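Local coordinates for protein AA9 family lytic polysaccharide monooxygenase B (Heterobasidion irregulare TC 32-1, PDB 5NNS) that oxidatively cleaves crystalline and amorphous polysaccharides at C1 of their glycosidic bonds, using a copper ion, a reducing agent and hydrogen peroxide or oxygen, at residues Y7-G11 with T12-G16; D44-S48 with C49-G53. All coordinates share one frame; numbering follows the deposited sequence.

Contact 1: Y7-G11 with T12-G16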
ATOM      1  N   TYR A   7     -11.004   6.669  -1.275  1.00 13.53           N
ATOM      2  CA  TYR A   7     -11.347   5.377  -0.685  1.00 13.80           C
ATOM      3  C   TYR A   7     -12.857   5.201  -0.556  1.00 14.36           C
ATOM      4  O   TYR A   7     -13.606   6.184  -0.501  1.00 14.29           O
ATOM      5  CB  TYR A   7     -10.728   5.233   0.709  1.00 13.42           C
ATOM      6  CG  TYR A   7      -9.225   5.361   0.754  1.00 13.25           C
ATOM      7  CD1 TYR A   7      -8.621   6.608   0.879  1.00 13.32           C
ATOM      8  CD2 TYR A   7      -8.403   4.235   0.688  1.00 13.13           C
ATOM      9  CE1 TYR A   7      -7.238   6.737   0.922  1.00 13.26           C
ATOM     10  CE2 TYR A   7      -7.021   4.354   0.735  1.00 13.08           C
ATOM     11  CZ  TYR A   7      -6.445   5.606   0.847  1.00 12.99           C
ATOM     12  OH  TYR A   7      -5.086   5.744   0.895  1.00 12.95           O
ATOM     13  N   SER A   8     -13.280   3.938  -0.536  1.00 14.90           N
ATOM     14  CA  SER A   8     -14.581   3.536  -0.003  1.00 15.31           C
ATOM     15  C   SER A   8     -14.281   2.489   1.060  1.00 15.81           C
ATOM     16  O   SER A   8     -13.763   1.416   0.745  1.00 15.92           O
ATOM     17  CB  SER A   8     -15.496   2.973  -1.093  1.00 15.30           C
ATOM     18  OG  SER A   8     -16.741   2.544  -0.558  1.00 15.20           O
ATOM     19  N   LEU A   9     -14.574   2.826   2.315  1.00 16.72           N
ATOM     20  CA  LEU A   9     -14.240   1.998   3.469  1.00 17.39           C
ATOM     21  C   LEU A   9     -15.526   1.689   4.237  1.00 18.05           C
ATOM     22  O   LEU A   9     -16.154   2.592   4.804  1.00 17.20           O
ATOM     23  CB  LEU A   9     -13.228   2.715   4.377  1.00 17.36           C
ATOM     24  CG  LEU A   9     -11.993   3.327   3.701  1.00 17.41           C
ATOM     25  CD1 LEU A   9     -11.238   4.211   4.678  1.00 17.42           C
ATOM     26  CD2 LEU A   9     -11.068   2.260   3.126  1.00 17.42           C
ATOM     27  N   ALA A  10     -15.915   0.411   4.227  1.00 18.86           N
ATOM     28  CA  ALA A  10     -17.123  -0.064   4.901  1.00 19.01           C
ATOM     29  C   ALA A  10     -18.346   0.795   4.545  1.00 19.57           C
ATOM     30  O   ALA A  10     -19.063   1.279   5.427  1.00 19.39           O
ATOM     31  CB  ALA A  10     -16.886  -0.108   6.403  1.00 19.19           C
ATOM     32  N   GLY A  11     -18.539   1.007   3.240  1.00 20.12           N
ATOM     33  CA  GLY A  11     -19.714   1.689   2.707  1.00 20.45           C
ATOM     34  C   GLY A  11     -19.687   3.209   2.626  1.00 20.66           C
ATOM     35  O   GLY A  11     -20.668   3.805   2.185  1.00 20.50           O
ATOM     36  N   THR A  12     -18.584   3.841   3.030  1.00 21.09           N
ATOM     37  CA  THR A  12     -18.500   5.310   3.097  1.00 21.17           C
ATOM     38  C   THR A  12     -17.340   5.830   2.259  1.00 21.03           C
ATOM     39  O   THR A  12     -16.222   5.331   2.366  1.00 21.03           O
ATOM     40  CB  THR A  12     -18.308   5.792   4.550  1.00 21.32           C
ATOM     41  OG1 THR A  12     -19.385   5.306   5.360  1.00 21.84           O
ATOM     42  CG2 THR A  12     -18.255   7.325   4.633  1.00 21.30           C
ATOM     43  N   TRP A  13     -17.618   6.851   1.455  1.00 20.97           N
ATOM     44  CA  TRP A  13     -16.615   7.480   0.598  1.00 21.36           C
ATOM     45  C   TRP A  13     -15.700   8.401   1.411  1.00 21.24           C
ATOM     46  O   TRP A  13     -16.171   9.132   2.276  1.00 20.87           O
ATOM     47  CB  TRP A  13     -17.313   8.292  -0.499  1.00 21.71           C
ATOM     48  CG  TRP A  13     -16.388   8.919  -1.495  1.00 22.35           C
ATOM     49  CD1 TRP A  13     -15.859  10.187  -1.456  1.00 22.37           C
ATOM     50  CD2 TRP A  13     -15.884   8.308  -2.686  1.00 22.67           C
ATOM     51  NE1 TRP A  13     -15.054  10.395  -2.555  1.00 22.77           N
ATOM     52  CE2 TRP A  13     -15.057   9.261  -3.328  1.00 22.90           C
ATOM     53  CE3 TRP A  13     -16.054   7.049  -3.277  1.00 23.37           C
ATOM     54  CZ2 TRP A  13     -14.397   8.990  -4.537  1.00 23.16           C
ATOM     55  CZ3 TRP A  13     -15.394   6.776  -4.487  1.00 23.30           C
ATOM     56  CH2 TRP A  13     -14.580   7.749  -5.099  1.00 23.17           C
ATOM     57  N   TYR A  14     -14.400   8.357   1.120  1.00 21.25           N
ATOM     58  CA  TYR A  14     -13.424   9.280   1.696  1.00 21.37           C
ATOM     59  C   TYR A  14     -12.541   9.854   0.591  1.00 21.54           C
ATOM     60  O   TYR A  14     -11.939   9.099  -0.186  1.00 20.89           O
ATOM     61  CB  TYR A  14     -12.549   8.570   2.723  1.00 21.59           C
ATOM     62  CG  TYR A  14     -13.304   8.052   3.916  1.00 22.00           C
ATOM     63  CD1 TYR A  14     -13.484   8.846   5.049  1.00 22.00           C
ATOM     64  CD2 TYR A  14     -13.845   6.765   3.918  1.00 22.04           C
ATOM     65  CE1 TYR A  14     -14.180   8.375   6.149  1.00 22.25           C
ATOM     66  CE2 TYR A  14     -14.542   6.283   5.015  1.00 22.39           C
ATOM     67  CZ  TYR A  14     -14.703   7.092   6.130  1.00 22.50           C
ATOM     68  OH  TYR A  14     -15.394   6.621   7.219  1.00 22.55           O
ATOM     69  N   ASN A  15     -12.478  11.185   0.521  1.00 21.65           N
ATOM     70  CA  ASN A  15     -11.540  11.881  -0.361  1.00 21.97           C
ATOM     71  C   ASN A  15     -10.116  11.620   0.130  1.00 21.68           C
ATOM     72  O   ASN A  15      -9.894  11.472   1.334  1.00 22.26           O
ATOM     73  CB  ASN A  15     -11.814  13.394  -0.394  1.00 22.62           C
ATOM     74  CG  ASN A  15     -11.465  14.090   0.919  1.00 23.89           C
ATOM     75  OD1 ASN A  15     -12.159  13.917   1.925  1.00 24.89           O
ATOM     76  ND2 ASN A  15     -10.380  14.870   0.916  1.00 24.05           N
ATOM     77  N   GLY A  16      -9.171  11.544  -0.803  1.00 21.40           N
ATOM     78  CA  GLY A  16      -7.743  11.440  -0.480  1.00 21.50           C
ATOM     79  C   GLY A  16      -7.073  12.799  -0.577  1.00 21.34           C
ATOM     80  O   GLY A  16      -7.735  13.810  -0.826  1.00 20.93           O
TER
HETATM   81  O   HOH W   1     -15.743   4.132   7.292  1.00 23.03           O
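Tyr7 and Tyr14 face each other across two adjacent strands as an antiparallel hydrogen-bonded pair. Tyr7 N reaches Tyr14 O at 2.8 Å, in the carbonyl plane, and Tyr14 N answers to Tyr7 O at the same length. The two side chains leave on the same face of the sheet, CB to CB 4.3 Å, and then part: the Tyr7 ring goes into the interior beside Ala73 and Ala171, its hydroxyl bonded to Gln30. With chi1 at -63°, Tyr14 swings CG beside its own backbone N and leans the ring back toward the turn, over Leu9 on the neighbouring strand. Leu9 CB, CG and CD1 all touch the CD2/CE2 side of that ring, CD1 coming within 3.7 Å of Tyr14 CD2, and the two side chains cross at about a right angle; Leu9 also packs on Val65 and Leu173. Cutting this side chain back to an alanine is likely to strip the ring of the branch that crosses it, leaving only CB beside CE2, and to open a gap toward Val65 and Leu173.

The whole is a beta hairpin with a two-residue type I' turn, at the margin of the AA9 beta-sandwich, where strand 12-15 is the outermost of its sheet. Ala10 and Gly11 occupy the corners, both with positive phi. Thr12 closes the turn: Leu9 N meets Thr12 O at 3.0 Å, whereas the return bond, Thr12 N to Leu9 O, is longer at 3.3 Å, its donor rising 65° out of the carbonyl plane. The threonine side chain shares the face of Tyr7, Leu9 and Tyr14, its OG1 beside the backbone N and next to the Gly11 carbonyl group. Leu9 O also accepts from a water, which in turn accepts from Tyr14 OH.

Contact 2: D44-S48 with C49-G53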
ATOM      1  N   ASP A  44      14.314   3.958   0.485  1.00 15.25           N
ATOM      2  CA  ASP A  44      13.988   5.379   0.711  1.00 15.37           C
ATOM      3  C   ASP A  44      13.328   5.568   2.085  1.00 15.28           C
ATOM      4  O   ASP A  44      12.465   4.777   2.481  1.00 15.03           O
ATOM      5  CB  ASP A  44      13.063   5.893  -0.401  1.00 15.64           C
ATOM      6  CG  ASP A  44      12.895   7.410  -0.398  1.00 15.85           C
ATOM      7  OD1 ASP A  44      12.312   7.959   0.550  1.00 16.36           O
ATOM      8  OD2 ASP A  44      13.311   8.058  -1.378  1.00 16.28           O
ATOM      9  N   ALA A  45      13.744   6.609   2.806  1.00 15.37           N
ATOM     10  CA  ALA A  45      13.215   6.893   4.155  1.00 15.52           C
ATOM     11  C   ALA A  45      11.688   7.115   4.186  1.00 15.54           C
ATOM     12  O   ALA A  45      11.033   6.782   5.175  1.00 15.52           O
ATOM     13  CB  ALA A  45      13.935   8.090   4.764  1.00 15.43           C
ATOM     14  N   SER A  46      11.139   7.658   3.098  1.00 15.57           N
ATOM     15  CA  SER A  46       9.706   7.964   2.980  1.00 15.70           C
ATOM     16  C   SER A  46       8.876   6.900   2.231  1.00 15.48           C
ATOM     17  O   SER A  46       7.752   7.177   1.805  1.00 15.45           O
ATOM     18  CB  SER A  46       9.551   9.316   2.278  1.00 15.79           C
ATOM     19  OG  SER A  46      10.204  10.337   3.015  1.00 16.28           O
ATOM     20  N   ILE A  47       9.409   5.689   2.077  1.00 15.27           N
ATOM     21  CA  ILE A  47       8.704   4.645   1.322  1.00 15.10           C
ATOM     22  C   ILE A  47       7.437   4.132   2.029  1.00 14.78           C
ATOM     23  O   ILE A  47       6.559   3.569   1.368  1.00 14.23           O
ATOM     24  CB  ILE A  47       9.645   3.478   0.913  1.00 15.17           C
ATOM     25  CG1 ILE A  47       9.027   2.670  -0.249  1.00 15.18           C
ATOM     26  CG2 ILE A  47       9.996   2.601   2.117  1.00 15.15           C
ATOM     27  CD1 ILE A  47       9.979   1.716  -0.936  1.00 15.37           C
ATOM     28  N   SER A  48       7.326   4.345   3.348  1.00 14.64           N
ATOM     29  CA  SER A  48       6.137   3.932   4.099  1.00 14.81           C
ATOM     30  C   SER A  48       4.867   4.633   3.619  1.00 14.95           C
ATOM     31  O   SER A  48       3.891   3.964   3.283  1.00 14.50           O
ATOM     32  CB  SER A  48       6.309   4.145   5.607  1.00 14.83           C
ATOM     33  OG  SER A  48       6.612   5.494   5.913  1.00 15.27           O
ATOM     34  N   CYS A  49       4.887   5.969   3.575  1.00 15.42           N
ATOM     35  CA  CYS A  49       3.696   6.748   3.213  1.00 15.69           C
ATOM     36  C   CYS A  49       3.933   7.824   2.153  1.00 15.77           C
ATOM     37  O   CYS A  49       3.159   8.779   2.046  1.00 15.71           O
ATOM     38  CB  CYS A  49       3.066   7.327   4.483  1.00 16.00           C
ATOM     39  SG  CYS A  49       2.500   6.036   5.613  1.00 16.54           S
ATOM     40  N   ASN A  50       4.973   7.621   1.337  1.00 15.71           N
ATOM     41  CA  ASN A  50       5.350   8.510   0.234  1.00 15.43           C
ATOM     42  C   ASN A  50       5.979   9.810   0.726  1.00 15.45           C
ATOM     43  O   ASN A  50       6.139  10.007   1.926  1.00 15.28           O
ATOM     44  CB  ASN A  50       4.156   8.796  -0.701  1.00 15.16           C
ATOM     45  CG  ASN A  50       4.542   8.778  -2.173  1.00 14.92           C
ATOM     46  OD1 ASN A  50       5.637   9.219  -2.552  1.00 14.58           O
ATOM     47  ND2 ASN A  50       3.638   8.282  -3.013  1.00 14.64           N
ATOM     48  N   ILE A  51       6.361  10.667  -0.219  1.00 15.73           N
ATOM     49  CA  ILE A  51       6.955  11.964   0.059  1.00 16.09           C
ATOM     50  C   ILE A  51       5.860  13.048   0.005  1.00 16.71           C
ATOM     51  O   ILE A  51       5.175  13.161  -1.008  1.00 16.40           O
ATOM     52  CB  ILE A  51       8.075  12.296  -0.957  1.00 15.99           C
ATOM     53  CG1 ILE A  51       9.242  11.308  -0.803  1.00 15.97           C
ATOM     54  CG2 ILE A  51       8.580  13.730  -0.766  1.00 16.06           C
ATOM     55  CD1 ILE A  51      10.204  11.282  -1.977  1.00 15.96           C
ATOM     56  N   ASN A  52       5.679  13.853   1.058  1.00 17.30           N
ATOM     57  CA  ASN A  52       6.451  13.786   2.314  1.00 17.58           C
ATOM     58  C   ASN A  52       5.851  12.824   3.348  1.00 17.98           C
ATOM     59  O   ASN A  52       6.464  12.578   4.383  1.00 18.77           O
ATOM     60  CB  ASN A  52       6.645  15.187   2.918  1.00 17.63           C
ATOM     61  CG  ASN A  52       5.339  15.897   3.237  1.00 17.72           C
ATOM     62  OD1 ASN A  52       4.259  15.304   3.225  1.00 17.83           O
ATOM     63  ND2 ASN A  52       5.438  17.184   3.521  1.00 18.06           N
ATOM     64  N   GLY A  53       4.658  12.291   3.083  1.00 18.18           N
ATOM     65  CA  GLY A  53       3.993  11.366   4.005  1.00 18.46           C
ATOM     66  C   GLY A  53       3.459  12.041   5.259  1.00 18.96           C
ATOM     67  O   GLY A  53       3.092  11.363   6.223  1.00 18.50           O
TER
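Ser46, within a type I turn from Asp44 to Ile47, has its O accept a weak backbone hydrogen bond from Asn50 N, 2.9 Å long but bent to 116°. An Asx turn is overlaid on the start of the type I turn, and the polar contacts begin there: Asp44 OD1 takes the amide of Ser46 N at 2.8 Å with its anti lone pair, and Ile47 N bonds to Asp44 O. Asn50 OD1 receives the next amide, Ile51 N, at 2.8 Å, side-on to the C=O, while its ND2 turns to Pro168 O and the carboxylate of Glu169, pinning both ends of the amide group. Ser48 OG is hydrogen-bonded to Thr101 OG1, and the carbonyls of Ile47 and Ser48 are both held by Arg152.

Apolar contact is slight. Ile51, with CG1 anti to its carbonyl carbon (chi1 -65°), brings that methylene to 3.7 Å from Ser46 CB, and Trp106 touches both Ser48 and Cys49.

The covalent element is the disulfide from Cys49 to Cys170, which fastens this loop to strand 165-176. Within the loop, Cys49 SG lies back over the preceding peptide, 3.4 Å from Ser48 C.

How the contacts relate
From the N terminus, strand 4-9 runs into contact 1, which closes the tight hairpin turn before strand 12-15. The chain then enters the long loop leading to strand 63-66, and contact 2 closes a short bend within it. The two contacts stand in series, neither nested nor crossed, with centres 22 Å apart and nearest atoms about 9 Å apart. They nevertheless share an anchor in strand 165-176 of the six-stranded sheet, reached by apolar packing from contact 1 and by a disulfide from contact 2. The hairpin thus links the four-stranded sheet to this strand, and the loop is tied to it too.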